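PDB 1YAR: proteasome activator protein PA26 from Trypanosoma brucei, which forms a ring-shaped activator that probably docks on the end faces of the 20S proteasome and opens its gate for substrate entry. Local coordinates for residues H85-Q90 against D124-K129. Sequence-based numbering, arbitrary orientation.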
loop_
_atom_site.group_PDB
_atom_site.type_symbol
_atom_site.label_atom_id
_atom_site.label_comp_id
_atom_site.label_asym_id
_atom_site.label_seq_id
_atom_site.Cartn_x
_atom_site.Cartn_y
_atom_site.Cartn_z
ATOM N N HIS O 85 -107.930 39.718 -14.653
ATOM C CA HIS O 85 -107.467 41.093 -14.409
ATOM C C HIS O 85 -106.614 41.182 -13.135
ATOM O O HIS O 85 -105.500 41.715 -13.172
ATOM C CB HIS O 85 -108.677 42.055 -14.346
ATOM C CG HIS O 85 -108.349 43.459 -13.916
ATOM N ND1 HIS O 85 -109.322 44.346 -13.498
ATOM C CD2 HIS O 85 -107.182 44.148 -13.884
ATOM C CE1 HIS O 85 -108.762 45.507 -13.199
ATOM N NE2 HIS O 85 -107.465 45.413 -13.419
ATOM N N ASN O 86 -107.140 40.674 -12.017
ATOM C CA ASN O 86 -106.427 40.710 -10.742
ATOM C C ASN O 86 -105.086 39.956 -10.762
ATOM O O ASN O 86 -104.066 40.460 -10.297
ATOM C CB ASN O 86 -107.306 40.132 -9.626
ATOM C CG ASN O 86 -108.466 41.050 -9.259
ATOM O OD1 ASN O 86 -108.460 42.242 -9.592
ATOM N ND2 ASN O 86 -109.461 40.500 -8.570
ATOM N N VAL O 87 -105.116 38.735 -11.290
ATOM C CA VAL O 87 -103.916 37.914 -11.409
ATOM C C VAL O 87 -102.866 38.611 -12.273
ATOM O O VAL O 87 -101.684 38.611 -11.918
ATOM C CB VAL O 87 -104.246 36.506 -11.941
ATOM C CG1 VAL O 87 -102.956 35.751 -12.313
ATOM C CG2 VAL O 87 -105.062 35.715 -10.871
ATOM N N TYR O 88 -103.291 39.222 -13.379
ATOM C CA TYR O 88 -102.366 39.984 -14.237
ATOM C C TYR O 88 -101.645 41.094 -13.457
ATOM O O TYR O 88 -100.435 41.242 -13.556
ATOM C CB TYR O 88 -103.098 40.598 -15.437
ATOM C CG TYR O 88 -102.215 41.322 -16.445
ATOM C CD1 TYR O 88 -101.816 40.685 -17.620
ATOM C CD2 TYR O 88 -101.814 42.651 -16.251
ATOM C CE1 TYR O 88 -101.038 41.334 -18.565
ATOM C CE2 TYR O 88 -101.019 43.313 -17.203
ATOM C CZ TYR O 88 -100.642 42.637 -18.359
ATOM O OH TYR O 88 -99.882 43.248 -19.320
ATOM N N CYS O 89 -102.405 41.899 -12.717
ATOM C CA CYS O 89 -101.805 43.007 -11.966
ATOM C C CYS O 89 -100.893 42.514 -10.826
ATOM O O CYS O 89 -99.857 43.111 -10.543
ATOM C CB CYS O 89 -102.895 43.993 -11.477
ATOM S SG CYS O 89 -103.743 44.849 -12.839
ATOM N N GLN O 90 -101.269 41.416 -10.186
ATOM C CA GLN O 90 -100.442 40.800 -9.155
ATOM C C GLN O 90 -99.131 40.239 -9.750
ATOM O O GLN O 90 -98.064 40.401 -9.165
ATOM C CB GLN O 90 -101.247 39.719 -8.447
ATOM C CG GLN O 90 -102.277 40.359 -7.464
ATOM C CD GLN O 90 -103.482 39.493 -7.162
ATOM O OE1 GLN O 90 -103.624 38.377 -7.672
ATOM N NE2 GLN O 90 -104.381 40.027 -6.318
ATOM N N ASP O 124 -94.008 35.744 -17.348
ATOM C CA ASP O 124 -94.373 36.142 -18.715
ATOM C C ASP O 124 -95.337 35.167 -19.403
ATOM O O ASP O 124 -96.315 35.594 -20.036
ATOM C CB ASP O 124 -93.126 36.282 -19.580
ATOM C CG ASP O 124 -92.318 37.521 -19.252
ATOM O OD1 ASP O 124 -92.847 38.441 -18.572
ATOM O OD2 ASP O 124 -91.123 37.659 -19.634
ATOM N N GLU O 125 -95.034 33.869 -19.313
ATOM C CA GLU O 125 -95.915 32.826 -19.850
ATOM C C GLU O 125 -97.301 32.896 -19.207
ATOM O O GLU O 125 -98.314 32.789 -19.893
ATOM C CB GLU O 125 -95.332 31.419 -19.630
ATOM C CG GLU O 125 -96.056 30.334 -20.444
ATOM C CD GLU O 125 -95.627 28.906 -20.113
ATOM O OE1 GLU O 125 -94.593 28.714 -19.422
ATOM O OE2 GLU O 125 -96.343 27.963 -20.527
ATOM N N LEU O 126 -97.338 33.064 -17.892
ATOM C CA LEU O 126 -98.617 33.263 -17.203
ATOM C C LEU O 126 -99.400 34.436 -17.792
ATOM O O LEU O 126 -100.582 34.296 -18.111
ATOM C CB LEU O 126 -98.406 33.437 -15.692
ATOM C CG LEU O 126 -99.585 33.948 -14.852
ATOM C CD1 LEU O 126 -100.702 32.923 -14.832
ATOM C CD2 LEU O 126 -99.122 34.243 -13.426
ATOM N N GLU O 127 -98.746 35.585 -17.943
ATOM C CA GLU O 127 -99.436 36.803 -18.382
ATOM C C GLU O 127 -99.817 36.811 -19.846
ATOM O O GLU O 127 -100.923 37.241 -20.203
ATOM C CB GLU O 127 -98.578 38.038 -18.093
ATOM C CG GLU O 127 -98.341 38.305 -16.624
ATOM C CD GLU O 127 -97.739 39.680 -16.410
ATOM O OE1 GLU O 127 -98.121 40.600 -17.149
ATOM O OE2 GLU O 127 -96.882 39.851 -15.531
ATOM N N ILE O 128 -98.902 36.348 -20.693
ATOM C CA ILE O 128 -99.092 36.415 -22.138
ATOM C C ILE O 128 -99.872 35.198 -22.655
ATOM O O ILE O 128 -100.848 35.338 -23.400
ATOM C CB ILE O 128 -97.723 36.535 -22.868
ATOM C CG1 ILE O 128 -96.915 37.756 -22.383
ATOM C CG2 ILE O 128 -97.901 36.525 -24.387
ATOM C CD1 ILE O 128 -97.676 39.056 -22.285
ATOM N N LYS O 129 -99.443 34.008 -22.258
ATOM C CA LYS O 129 -100.039 32.801 -22.790
ATOM C C LYS O 129 -101.249 32.331 -21.988
ATOM O O LYS O 129 -102.328 32.206 -22.553
ATOM C CB LYS O 129 -99.004 31.689 -22.927
ATOM C CG LYS O 129 -97.880 32.024 -23.887
ATOM C CD LYS O 129 -96.877 30.882 -23.919
ATOM C CE LYS O 129 -95.787 31.089 -24.969
ATOM N NZ LYS O 129 -94.759 29.983 -24.864
#
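Over one face of the Tyr88 ring sits a carboxylate oxygen of Glu127, OE1, displaced toward the rim, almost over CE1: it lies 3.3 Å from CE1 and 3.5 Å from CZ. The carboxylate is tilted steeply, its plane 68° from that of the ring, and therefore presents one oxygen instead of stacking flat. Tyr88 CG stands anti to the backbone N (chi1 -176°), which swings the ring toward helix 111-130, while the Glu127 chain runs out extended and crosses the tyrosine at about a right angle. Glu127 CB, lying outside the rim, adds a loose touch on Tyr88 CE1 at 4.1 Å. Beside this pair, Val87 CG1 meets Leu126 CD2 at 4.3 Å; Trp34 packs on both residues, so helices 24-57, 71-99 and 111-130 meet here in the helical bundle of the PA28 (11S) activator family. His206 of a second subunit also packs against Tyr88. No hydrogen bond links the two segments, although CA atoms of Tyr88 and Glu127 approach to 6.0 Å. A charged carboxylate over the pi face would probably be disfavoured, and Glu92 OE2 close to Glu127 OE1 may favour protonation of one acid, although Arg95, touching Glu127, would tend to offset this.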